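Local coordinates for blue copper protein (Hyphomicrobium denitrificans, PDB 3EF4) that binds one copper ion and probably carries electrons between redox partners in the periplasm, at residues Val5-Lys10 with Met85-Leu90; Asn15-Gln20 with Lys39-Glu44; Asp100-Tyr105 with Gly117-Val122; Glu48-Pro51 with Pro56-Gly59. All coordinates share one frame; numbering follows the deposited sequence. Where two conformers were deposited one is given.

Contacts 1 and 2 are two halves of one region: their centres lie about 4 Å apart, and each supplies a copper ligand, M87 SD from the first and H41 ND1 from the second. A hydrogen bond of 2.7 Å from H41 NE2 to N9 OD1 joins them, and E6 N meets Q20 O at 2.8 Å across neighbouring strands. Contact 4 lies about 16 Å from both, centre to centre, yet is tied to contact 2 where G59 N meets A43 O at 2.8 Å. Contact 3, about 17 Å from contact 1 between centres, joins the two helices far from the metal; I102 CD1 touches V49 CG2 of contact 4 at 3.7 Å.

Contact 1: Val5-Lys10 with Met85-Leu90; sequences VEMRNK and MGMVVL. With CU (copper (II) ion), chain D.
The guanidinium of R8, whose backbone N lies 4.0 Å from M87 CE, is used at its edges. NH2 gives a nearly straight salt bridge of 3.0 Å to E6 OE1, taking the syn lone pair of the carboxylate and lying in the guanidinium plane. NE points at K10 O, 3.2 Å away and again in that plane, although it approaches the carbonyl 26° out of the carbonyl's own plane. The two in-plane bonds fix the rotation of the group; with E6 and K10 O to bind, an arginine suits this partly exposed flank of strand 2-8. R8 thus meets the copper loop through its backbone alone.

The inward work is done by M87. Its CG stands anti to the backbone N (chi1 -166°), and the extended chain beyond carries the thioether across to strand 2-8. M87 SD binds the copper at 2.5 Å. Its methyl, CE, settles on the backbone of strand 2-8, 3.9 Å from M7 CA. Methionine fits because it offers a soft, uncharged sulfur and an apolar end together. Deeper in, V5 CG1 and V89 CG2 approach to 4.4 Å, branched residues filling the interior beside F19 of the intervening strand 18-26.

With H41, C79 and H82 completing the metal site, M87 takes the place of the axial methionine of a type 1 blue copper centre, its sulfur farther from the metal than the histidine nitrogen H41 ND1, at the end of a cupredoxin beta-sandwich.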
loop_
_atom_site.group_PDB
_atom_site.type_symbol
_atom_site.label_atom_id
_atom_site.label_comp_id
_atom_site.label_asym_id
_atom_site.label_seq_id
_atom_site.Cartn_x
_atom_site.Cartn_y
_atom_site.Cartn_z
ATOM N N VAL A 5 -0.331 -8.961 2.735
ATOM C CA VAL A 5 -0.669 -8.416 1.433
ATOM C C VAL A 5 0.143 -9.152 0.403
ATOM O O VAL A 5 1.364 -9.187 0.456
ATOM C CB VAL A 5 -0.369 -6.917 1.389
ATOM C CG1 VAL A 5 -0.589 -6.385 -0.014
ATOM C CG2 VAL A 5 -1.232 -6.207 2.412
ATOM N N GLU A 6 -0.537 -9.814 -0.517
ATOM C CA GLU A 6 0.136 -10.531 -1.569
ATOM C C GLU A 6 0.492 -9.647 -2.768
ATOM O O GLU A 6 -0.309 -8.796 -3.164
ATOM C CB GLU A 6 -0.763 -11.666 -2.084
ATOM C CG GLU A 6 -1.094 -12.708 -1.050
ATOM C CD GLU A 6 -1.801 -13.927 -1.649
ATOM O OE1 GLU A 6 -2.278 -13.797 -2.807
ATOM O OE2 GLU A 6 -1.833 -14.947 -0.944
ATOM N N MET A 7 1.689 -9.861 -3.318
ATOM C CA MET A 7 2.105 -9.245 -4.574
ATOM C C MET A 7 1.728 -10.172 -5.739
ATOM O O MET A 7 2.305 -11.285 -5.785
ATOM C CB MET A 7 3.595 -8.872 -4.420
ATOM C CG MET A 7 3.743 -7.776 -3.379
ATOM S SD MET A 7 5.362 -7.150 -2.941
ATOM C CE MET A 7 6.078 -8.579 -2.145
ATOM N N ARG A 8 0.822 -9.741 -6.606
ATOM C CA ARG A 8 0.238 -10.654 -7.605
ATOM C C ARG A 8 0.264 -10.059 -9.018
ATOM O O ARG A 8 0.023 -8.899 -9.261
ATOM C CB ARG A 8 -1.211 -10.997 -7.264
ATOM C CG ARG A 8 -1.354 -11.735 -5.941
ATOM C CD ARG A 8 -2.743 -12.241 -5.730
ATOM N NE ARG A 8 -3.101 -13.286 -6.699
ATOM C CZ ARG A 8 -3.256 -14.564 -6.487
ATOM N NH1 ARG A 8 -3.605 -15.304 -7.555
ATOM N NH2 ARG A 8 -3.062 -15.137 -5.318
ATOM N N ASN A 9 0.570 -10.933 -9.989
ATOM C CA ASN A 9 0.479 -10.591 -11.374
ATOM C C ASN A 9 -0.977 -10.336 -11.783
ATOM O O ASN A 9 -1.241 -9.461 -12.586
ATOM C CB ASN A 9 1.024 -11.706 -12.230
ATOM C CG ASN A 9 2.509 -11.910 -12.046
ATOM O OD1 ASN A 9 3.206 -10.996 -11.568
ATOM N ND2 ASN A 9 2.945 -13.110 -12.365
ATOM N N LYS A 10 -1.916 -11.069 -11.209
ATOM C CA LYS A 10 -3.323 -10.933 -11.513
ATOM C C LYS A 10 -4.190 -11.316 -10.318
ATOM O O LYS A 10 -3.786 -12.268 -9.635
ATOM C CB LYS A 10 -3.658 -11.836 -12.742
ATOM N N MET A 85 1.291 0.866 -13.650
ATOM C CA MET A 85 0.285 -0.097 -14.025
ATOM C C MET A 85 -0.736 -0.242 -12.930
ATOM O O MET A 85 -1.585 -1.112 -12.990
ATOM C CB MET A 85 0.944 -1.452 -14.331
ATOM C CG MET A 85 1.673 -1.483 -15.667
ATOM S SD MET A 85 2.750 -2.879 -16.054
ATOM C CE MET A 85 4.229 -2.203 -15.489
ATOM N N GLY A 86 -0.660 0.593 -11.899
ATOM C CA GLY A 86 -1.694 0.515 -10.878
ATOM C C GLY A 86 -1.326 -0.235 -9.625
ATOM O O GLY A 86 -2.198 -0.404 -8.781
ATOM N N MET A 87 -0.077 -0.687 -9.448
ATOM C CA MET A 87 0.235 -1.536 -8.313
ATOM C C MET A 87 0.609 -0.665 -7.097
ATOM O O MET A 87 1.728 -0.258 -6.883
ATOM C CB MET A 87 1.342 -2.522 -8.671
ATOM C CG MET A 87 1.442 -3.635 -7.622
ATOM S SD MET A 87 2.247 -5.107 -8.321
ATOM C CE MET A 87 2.314 -6.087 -6.800
ATOM N N VAL A 88 -0.453 -0.353 -6.345
ATOM C CA VAL A 88 -0.472 0.554 -5.230
ATOM C C VAL A 88 -1.333 -0.026 -4.119
ATOM O O VAL A 88 -2.323 -0.724 -4.428
ATOM C CB VAL A 88 -0.895 1.982 -5.619
ATOM C CG1 VAL A 88 -2.326 2.036 -6.139
ATOM C CG2 VAL A 88 -0.726 2.964 -4.485
ATOM N N VAL A 89 -1.013 0.214 -2.876
ATOM C CA VAL A 89 -1.735 -0.292 -1.716
ATOM C C VAL A 89 -1.789 0.801 -0.673
ATOM O O VAL A 89 -0.873 1.611 -0.532
ATOM C CB VAL A 89 -1.073 -1.576 -1.194
ATOM C CG1 VAL A 89 0.407 -1.355 -0.833
ATOM C CG2 VAL A 89 -1.819 -2.172 -0.010
ATOM N N LEU A 90 -2.870 0.789 0.103
ATOM C CA LEU A 90 -3.138 1.758 1.130
ATOM C C LEU A 90 -3.340 1.015 2.459
ATOM O O LEU A 90 -4.238 0.181 2.577
ATOM C CB LEU A 90 -4.379 2.569 0.796
ATOM C CG LEU A 90 -4.771 3.700 1.770
ATOM C CD1 LEU A 90 -3.667 4.721 1.880
ATOM C CD2 LEU A 90 -6.078 4.371 1.355
HETATM CU CU CU D . 4.624 -5.346 -9.103
#

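Contact 2: Asn15-Gln20 with Lys39-Glu44; sequences NTMVFQ and KSHNAE. With CU (copper (II) ion), chain D.
M17 reaches H41 through a folded chain: its CG lies beside the backbone N, and a second bend (chi2 -59°) turns the sulfur toward the imidazole. H41 likewise holds CG beside its backbone N (chi1 -57°), which brings the ring between the copper and M17, with ND1 on the metal and CE1 toward the sulfur. M17 SD then meets H41 CE1 at 3.9 Å, coming in at the ring edge and in its plane, 85° off the ring normal, with the two side chains crossing at about a right angle. The polarised C-H of a metal-bound imidazole probably finds a congenial neighbour in the sulfur.

H41 ND1 binds the copper at 2.0 Å. At the other nitrogen, NE2 is hydrogen-bonded to N9 OD1, a second-shell contact which, together with the copper bond, helps to fix how the ring is turned.

F19 fills the space further in. Its CZ points an edge at N42 O, 3.4 Å away, a buried carbonyl oxygen with no hydrogen-bond partner in the model, while CE1 rests 3.9 Å from A43 CB, where a small methyl leaves room for the ring. Putting a leucine in place of F19 removes the aromatic edge and is likely to open a gap beside A43 and leave N42 O without its C-H neighbour.

The N42 side chain leaves its backbone on the side away from F19; ND2 bonds nearly straight to E44 OE1 at 2.9 Å and also to G59 O, and OD1 takes A80 N. The loop supplies the first histidine ligand of a type 1 copper site, ahead of C79, H82 and M87 in the chain, as in cupredoxins.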
loop_
_atom_site.group_PDB
_atom_site.type_symbol
_atom_site.label_atom_id
_atom_site.label_comp_id
_atom_site.label_asym_id
_atom_site.label_seq_id
_atom_site.Cartn_x
_atom_site.Cartn_y
_atom_site.Cartn_z
ATOM N N ASN A 15 -7.823 -8.366 -12.465
ATOM C CA ASN A 15 -7.003 -7.149 -12.419
ATOM C C ASN A 15 -5.513 -7.512 -12.388
ATOM O O ASN A 15 -5.150 -8.375 -11.581
ATOM C CB ASN A 15 -7.397 -6.258 -11.247
ATOM C CG ASN A 15 -8.898 -5.957 -11.164
ATOM O OD1 ASN A 15 -9.508 -5.316 -12.011
ATOM N ND2 ASN A 15 -9.477 -6.435 -10.069
ATOM N N THR A 16 -4.718 -6.867 -13.234
ATOM C CA THR A 16 -3.274 -7.139 -13.232
ATOM C C THR A 16 -2.439 -6.128 -12.408
ATOM O O THR A 16 -2.739 -4.962 -12.246
ATOM C CB THR A 16 -2.690 -7.115 -14.637
ATOM O OG1 THR A 16 -2.953 -5.786 -15.152
ATOM C CG2 THR A 16 -3.327 -8.188 -15.515
ATOM N N MET A 17 -1.323 -6.641 -11.919
ATOM C CA MET A 17 -0.300 -5.977 -11.114
ATOM C C MET A 17 -0.967 -5.354 -9.880
ATOM O O MET A 17 -1.180 -4.159 -9.748
ATOM C CB MET A 17 0.444 -4.915 -11.905
ATOM C CG MET A 17 0.912 -5.411 -13.239
ATOM S SD MET A 17 2.002 -6.843 -13.040
ATOM C CE MET A 17 2.614 -6.960 -14.725
ATOM N N VAL A 18 -1.310 -6.244 -8.986
ATOM C CA VAL A 18 -2.069 -5.859 -7.820
ATOM C C VAL A 18 -1.463 -6.315 -6.520
ATOM O O VAL A 18 -0.878 -7.392 -6.405
ATOM C CB VAL A 18 -3.523 -6.400 -7.899
ATOM C CG1 VAL A 18 -4.204 -5.884 -9.143
ATOM C CG2 VAL A 18 -3.539 -7.905 -7.889
ATOM N N PHE A 19 -1.653 -5.463 -5.504
ATOM C CA PHE A 19 -1.539 -5.895 -4.138
ATOM C C PHE A 19 -2.898 -6.411 -3.678
ATOM O O PHE A 19 -3.912 -5.745 -3.906
ATOM C CB PHE A 19 -1.113 -4.707 -3.263
ATOM C CG PHE A 19 0.308 -4.256 -3.413
ATOM C CD1 PHE A 19 1.390 -4.962 -2.933
ATOM C CD2 PHE A 19 0.580 -3.068 -4.059
ATOM C CE1 PHE A 19 2.674 -4.498 -3.078
ATOM C CE2 PHE A 19 1.853 -2.593 -4.193
ATOM C CZ PHE A 19 2.932 -3.318 -3.698
ATOM N N GLN A 20 -2.926 -7.562 -3.056
ATOM C CA GLN A 20 -4.163 -8.161 -2.600
ATOM C C GLN A 20 -4.100 -8.411 -1.098
ATOM O O GLN A 20 -3.281 -9.257 -0.663
ATOM C CB GLN A 20 -4.417 -9.482 -3.334
ATOM C CG GLN A 20 -5.785 -10.057 -2.967
ATOM C CD GLN A 20 -6.381 -10.859 -4.100
ATOM O OE1 GLN A 20 -5.704 -11.780 -4.587
ATOM N NE2 GLN A 20 -7.623 -10.588 -4.542
ATOM N N LYS A 39 6.641 -13.658 -8.298
ATOM C CA LYS A 39 7.917 -12.975 -8.351
ATOM C C LYS A 39 7.836 -11.709 -9.205
ATOM O O LYS A 39 6.914 -11.424 -9.965
ATOM C CB LYS A 39 9.031 -13.887 -8.904
ATOM C CG LYS A 39 9.217 -15.124 -8.038
ATOM C CD LYS A 39 10.267 -16.033 -8.635
ATOM N N SER A 40 8.846 -10.911 -9.054
ATOM C CA SER A 40 9.138 -9.707 -9.845
ATOM C C SER A 40 8.333 -8.507 -9.398
ATOM O O SER A 40 8.062 -7.640 -10.243
ATOM C CB SER A 40 8.982 -9.955 -11.338
ATOM O OG SER A 40 9.818 -11.060 -11.715
ATOM N N HIS A 41 8.015 -8.434 -8.117
ATOM C CA HIS A 41 7.377 -7.296 -7.491
ATOM C C HIS A 41 8.159 -6.832 -6.291
ATOM O O HIS A 41 9.017 -7.540 -5.795
ATOM C CB HIS A 41 5.983 -7.662 -7.031
ATOM C CG HIS A 41 5.078 -8.187 -8.095
ATOM N ND1 HIS A 41 4.471 -7.347 -9.013
ATOM C CD2 HIS A 41 4.718 -9.465 -8.389
ATOM C CE1 HIS A 41 3.759 -8.096 -9.817
ATOM N NE2 HIS A 41 3.877 -9.398 -9.480
ATOM N N ASN A 42 7.874 -5.656 -5.786
ATOM C CA ASN A 42 8.304 -5.256 -4.473
ATOM C C ASN A 42 7.215 -4.419 -3.812
ATOM O O ASN A 42 6.181 -4.121 -4.383
ATOM C CB ASN A 42 9.638 -4.535 -4.444
ATOM C CG ASN A 42 9.596 -3.048 -4.745
ATOM O OD1 ASN A 42 8.808 -2.594 -5.558
ATOM N ND2 ASN A 42 10.460 -2.329 -4.047
ATOM N N ALA A 43 7.522 -4.005 -2.585
ATOM C CA ALA A 43 6.663 -3.038 -1.886
ATOM C C ALA A 43 7.573 -2.019 -1.240
ATOM O O ALA A 43 8.535 -2.350 -0.555
ATOM C CB ALA A 43 5.790 -3.693 -0.849
ATOM N N GLU A 44 7.294 -0.753 -1.480
ATOM C CA GLU A 44 8.065 0.355 -0.903
ATOM C C GLU A 44 7.173 1.559 -0.709
ATOM O O GLU A 44 6.204 1.797 -1.453
ATOM C CB GLU A 44 9.272 0.683 -1.773
ATOM C CG GLU A 44 8.938 1.239 -3.151
ATOM C CD GLU A 44 10.203 1.503 -3.906
ATOM O OE1 GLU A 44 10.899 0.566 -4.279
ATOM O OE2 GLU A 44 10.595 2.659 -4.106
HETATM CU CU CU D . 4.624 -5.346 -9.103
#

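Contact 3: Asp100-Tyr105 with Gly117-Val122; sequences DQIKEY and GEIAKV
I119, the residue that packs on I102, belongs to segment 117-122, whose shortest polar bond, 2.9 Å, runs from K121 N to E118 O. A second bond, from V122 N to I119 O at 3.1 Å, closes a type I turn from I119 to V122. Together they curl the chain tightly there, while I119 keeps its side chain aimed at the other helix.

The contact itself is apolar. I119 CD1 presses on I102 CG2 at 3.6 Å, with I119 CG1 close behind, and also lies 4.0 Å from I102 O. On I102 it is the short branch that meets this partner: CG2 stands anti to the backbone N, whereas the longer arm leads away to V49. The other branch of I119, CG2, meets the methylenes of K103 at a slant, 4.1 Å from K103 CE. Isoleucine suits the position because its two branches serve two neighbours at once; lysine suits its exposed place, its extended aliphatic stem covering the methyl. Trimming I119 to an alanine would probably open a gap against I102 and leave the K103 stem without its support.

These two helices form the carboxy-terminal extension of pseudoazurin beyond the cupredoxin sandwich. I102 continues inward onto L74 and V76, E118 faces V88 and L90, and V122 rests on L90, Q92 and L74, so helix 99-104 leans on strand 73-78, helix 109-119 on strand 88-93, and V122 touches both strands.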
loop_
_atom_site.group_PDB
_atom_site.type_symbol
_atom_site.label_atom_id
_atom_site.label_comp_id
_atom_site.label_asym_id
_atom_site.label_seq_id
_atom_site.Cartn_x
_atom_site.Cartn_y
_atom_site.Cartn_z
ATOM N N ASP A 100 -6.725 14.091 4.239
ATOM C CA ASP A 100 -6.746 15.232 3.310
ATOM C C ASP A 100 -5.498 15.174 2.433
ATOM O O ASP A 100 -5.563 15.404 1.234
ATOM C CB ASP A 100 -6.812 16.556 4.061
ATOM C CG ASP A 100 -8.035 16.883 4.850
ATOM O OD1 ASP A 100 -8.020 17.743 5.772
ATOM O OD2 ASP A 100 -9.110 16.319 4.562
ATOM N N GLN A 101 -4.350 14.899 3.057
ATOM C CA GLN A 101 -3.091 14.835 2.312
ATOM C C GLN A 101 -3.067 13.669 1.336
ATOM O O GLN A 101 -2.573 13.852 0.223
ATOM C CB GLN A 101 -1.944 14.805 3.313
ATOM C CG GLN A 101 -1.789 16.099 4.100
ATOM C CD GLN A 101 -2.833 16.460 5.107
ATOM O OE1 GLN A 101 -3.339 15.605 5.818
ATOM N NE2 GLN A 101 -3.171 17.786 5.095
ATOM N N ILE A 102 -3.593 12.496 1.666
ATOM C CA ILE A 102 -3.648 11.378 0.705
ATOM C C ILE A 102 -4.540 11.753 -0.476
ATOM O O ILE A 102 -4.209 11.451 -1.626
ATOM C CB ILE A 102 -4.169 10.125 1.404
ATOM C CG1 ILE A 102 -3.352 9.659 2.587
ATOM C CG2 ILE A 102 -4.397 9.013 0.417
ATOM C CD1 ILE A 102 -1.963 9.213 2.463
ATOM N N LYS A 103 -5.668 12.437 -0.240
ATOM C CA LYS A 103 -6.539 12.849 -1.339
ATOM C C LYS A 103 -5.878 13.925 -2.199
ATOM O O LYS A 103 -6.182 13.923 -3.402
ATOM C CB LYS A 103 -7.841 13.384 -0.804
ATOM C CG LYS A 103 -8.700 12.312 -0.160
ATOM C CD LYS A 103 -10.035 12.940 0.197
ATOM C CE LYS A 103 -11.121 11.894 0.379
ATOM N NZ LYS A 103 -12.420 12.566 0.697
ATOM N N GLU A 104 -4.997 14.755 -1.644
ATOM C CA GLU A 104 -4.301 15.840 -2.373
ATOM C C GLU A 104 -3.204 15.275 -3.252
ATOM O O GLU A 104 -2.734 15.928 -4.175
ATOM C CB GLU A 104 -3.696 16.902 -1.438
ATOM C CG GLU A 104 -4.622 18.001 -0.959
ATOM C CD GLU A 104 -3.996 18.894 0.111
ATOM O OE1 GLU A 104 -3.841 20.117 -0.203
ATOM O OE2 GLU A 104 -3.678 18.352 1.235
ATOM N N TYR A 105 -2.727 14.061 -2.980
ATOM C CA TYR A 105 -1.607 13.491 -3.744
ATOM C C TYR A 105 -2.031 13.210 -5.157
ATOM O O TYR A 105 -3.079 12.600 -5.432
ATOM C CB TYR A 105 -1.132 12.244 -3.031
ATOM C CG TYR A 105 -0.111 11.468 -3.824
ATOM C CD1 TYR A 105 -0.421 10.194 -4.283
ATOM C CD2 TYR A 105 1.148 12.000 -4.126
ATOM C CE1 TYR A 105 0.484 9.442 -5.005
ATOM C CE2 TYR A 105 2.061 11.247 -4.861
ATOM C CZ TYR A 105 1.713 9.969 -5.306
ATOM O OH TYR A 105 2.622 9.211 -6.053
ATOM N N GLY A 117 -9.772 4.123 -5.531
ATOM C CA GLY A 117 -10.604 3.039 -5.029
ATOM C C GLY A 117 -10.264 2.652 -3.598
ATOM O O GLY A 117 -11.165 2.336 -2.814
ATOM N N GLU A 118 -8.979 2.664 -3.301
ATOM C CA GLU A 118 -8.533 2.326 -1.950
ATOM C C GLU A 118 -8.897 3.414 -0.934
ATOM O O GLU A 118 -9.358 3.148 0.191
ATOM C CB GLU A 118 -7.033 2.036 -1.984
ATOM C CG GLU A 118 -6.706 0.841 -2.843
ATOM C CD GLU A 118 -5.260 0.728 -3.224
ATOM O OE1 GLU A 118 -4.410 1.558 -2.857
ATOM O OE2 GLU A 118 -4.960 -0.293 -3.942
ATOM N N ILE A 119 -8.694 4.645 -1.322
ATOM C CA ILE A 119 -9.059 5.785 -0.445
ATOM C C ILE A 119 -10.536 5.718 -0.094
ATOM O O ILE A 119 -10.914 6.072 1.039
ATOM C CB ILE A 119 -8.705 7.112 -1.112
ATOM C CG1 ILE A 119 -7.214 7.334 -1.297
ATOM C CG2 ILE A 119 -9.384 8.276 -0.348
ATOM C CD1 ILE A 119 -6.860 8.488 -2.216
ATOM N N ALA A 120 -11.389 5.299 -0.994
ATOM C CA ALA A 120 -12.820 5.223 -0.740
ATOM C C ALA A 120 -13.181 4.170 0.308
ATOM O O ALA A 120 -14.280 4.167 0.858
ATOM C CB ALA A 120 -13.581 4.961 -2.011
ATOM N N LYS A 121 -12.256 3.277 0.665
ATOM C CA LYS A 121 -12.445 2.266 1.655
ATOM C C LYS A 121 -11.997 2.721 3.042
ATOM O O LYS A 121 -12.201 1.979 4.020
ATOM C CB LYS A 121 -11.710 0.976 1.268
ATOM C CG LYS A 121 -12.284 0.382 0.011
ATOM C CD LYS A 121 -11.551 -0.862 -0.448
ATOM C CE LYS A 121 -12.275 -1.594 -1.600
ATOM N N VAL A 122 -11.411 3.894 3.135
ATOM C CA VAL A 122 -10.951 4.401 4.445
ATOM C C VAL A 122 -12.069 4.373 5.476
ATOM O O VAL A 122 -13.197 4.745 5.180
ATOM C CB VAL A 122 -10.317 5.777 4.278
ATOM C CG1 VAL A 122 -10.132 6.514 5.586
ATOM C CG2 VAL A 122 -8.979 5.510 3.569
#

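Contact 4: Glu48-Pro51 with Pro56-Gly59; sequences EVWP and PVKG
Van der Waals packing of W50 makes most of this contact. The indole's six-membered ring meets V57, with W50 CH2 4.0 Å from V57 CG2 and W50 CZ2 almost as near, the two side chains slanting past one another. At the pyrrole part of the indole, W50 NE1 lies 3.7 Å from P56 CA. One face of the indole has V57 N 4.3 Å above it, displaced toward the rim. The opposite face carries P51 CD at 3.5 Å, so the next residue in the chain lies against that face, also near its rim. Setting CG anti to the backbone N (chi1 -167°) swings the indole off its own backbone and toward 56-59. A large flat side chain suits the place because it reaches both neighbours: exposed P56 meets NE1 through CA, and buried V57 meets the six-membered ring. Branched V57 also touches L77, V65 and F67 from the neighbouring strands.

Both segments belong to the long loop between strands 44-45 and 65-68 of the cupredoxin fold, which doubles back so that 56-59 runs beside 43-45.

Polar ties come from outside the pair. W50 NE1 has weak hydrogen bonds to V54 O and A55 O, in the residues joining the two segments. V57 N is held by S45 OG, and V57 also shares backbone bonding with S45.

Aromatic contacts complete the surroundings: W50 packs edge-to-face with both Y75 and F67.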
loop_
_atom_site.group_PDB
_atom_site.type_symbol
_atom_site.label_atom_id
_atom_site.label_comp_id
_atom_site.label_asym_id
_atom_site.label_seq_id
_atom_site.Cartn_x
_atom_site.Cartn_y
_atom_site.Cartn_z
ATOM N N GLU A 48 6.645 10.479 -1.418
ATOM C CA GLU A 48 6.073 11.810 -1.570
ATOM C C GLU A 48 4.804 11.983 -0.771
ATOM O O GLU A 48 4.366 13.113 -0.592
ATOM C CB GLU A 48 5.895 12.105 -3.071
ATOM C CG GLU A 48 7.208 12.036 -3.844
ATOM C CD GLU A 48 7.770 10.651 -4.160
ATOM O OE1 GLU A 48 7.163 9.521 -4.009
ATOM O OE2 GLU A 48 8.965 10.710 -4.529
ATOM N N VAL A 49 4.221 10.865 -0.311
ATOM C CA VAL A 49 2.984 10.945 0.500
ATOM C C VAL A 49 3.125 10.213 1.840
ATOM O O VAL A 49 2.191 10.269 2.666
ATOM C CB VAL A 49 1.771 10.479 -0.352
ATOM C CG1 VAL A 49 1.786 8.971 -0.524
ATOM C CG2 VAL A 49 0.423 10.930 0.148
ATOM N N TRP A 50 4.237 9.554 2.087
ATOM C CA TRP A 50 4.445 8.816 3.347
ATOM C C TRP A 50 4.433 9.738 4.541
ATOM O O TRP A 50 4.979 10.838 4.388
ATOM C CB TRP A 50 5.747 8.089 3.251
ATOM C CG TRP A 50 6.050 7.052 4.254
ATOM C CD1 TRP A 50 6.861 7.160 5.346
ATOM C CD2 TRP A 50 5.544 5.717 4.288
ATOM N NE1 TRP A 50 6.889 5.993 6.031
ATOM C CE2 TRP A 50 6.098 5.079 5.409
ATOM C CE3 TRP A 50 4.663 4.978 3.445
ATOM C CZ2 TRP A 50 5.830 3.764 5.738
ATOM C CZ3 TRP A 50 4.418 3.683 3.789
ATOM C CH2 TRP A 50 4.982 3.078 4.902
ATOM N N PRO A 51 3.849 9.338 5.656
ATOM C CA PRO A 51 3.743 10.229 6.805
ATOM C C PRO A 51 5.101 10.716 7.277
ATOM O O PRO A 51 6.139 10.005 7.343
ATOM C CB PRO A 51 3.011 9.393 7.843
ATOM C CG PRO A 51 2.175 8.451 7.056
ATOM C CD PRO A 51 3.120 8.099 5.949
ATOM N N PRO A 56 10.629 4.908 6.437
ATOM C CA PRO A 56 10.059 4.324 5.223
ATOM C C PRO A 56 10.319 2.829 5.121
ATOM O O PRO A 56 11.114 2.238 5.848
ATOM C CB PRO A 56 10.773 5.090 4.111
ATOM C CG PRO A 56 11.970 5.660 4.700
ATOM C CD PRO A 56 11.837 5.755 6.217
ATOM N N VAL A 57 9.610 2.212 4.184
ATOM C CA VAL A 57 9.691 0.808 3.844
ATOM C C VAL A 57 10.301 0.705 2.463
ATOM O O VAL A 57 9.865 1.442 1.563
ATOM C CB VAL A 57 8.299 0.131 3.855
ATOM C CG1 VAL A 57 8.338 -1.279 3.375
ATOM C CG2 VAL A 57 7.701 0.183 5.265
ATOM N N LYS A 58 11.279 -0.173 2.272
ATOM C CA LYS A 58 11.781 -0.397 0.908
ATOM C C LYS A 58 12.135 -1.868 0.795
ATOM O O LYS A 58 13.218 -2.291 1.162
ATOM C CB LYS A 58 12.936 0.480 0.510
ATOM C CG LYS A 58 13.288 0.305 -0.987
ATOM C CD LYS A 58 13.945 1.629 -1.464
ATOM C CE LYS A 58 14.461 1.581 -2.850
ATOM N N GLY A 59 11.220 -2.656 0.238
ATOM C CA GLY A 59 11.534 -4.062 0.103
ATOM C C GLY A 59 12.374 -4.362 -1.109
ATOM O O GLY A 59 12.380 -3.681 -2.130
#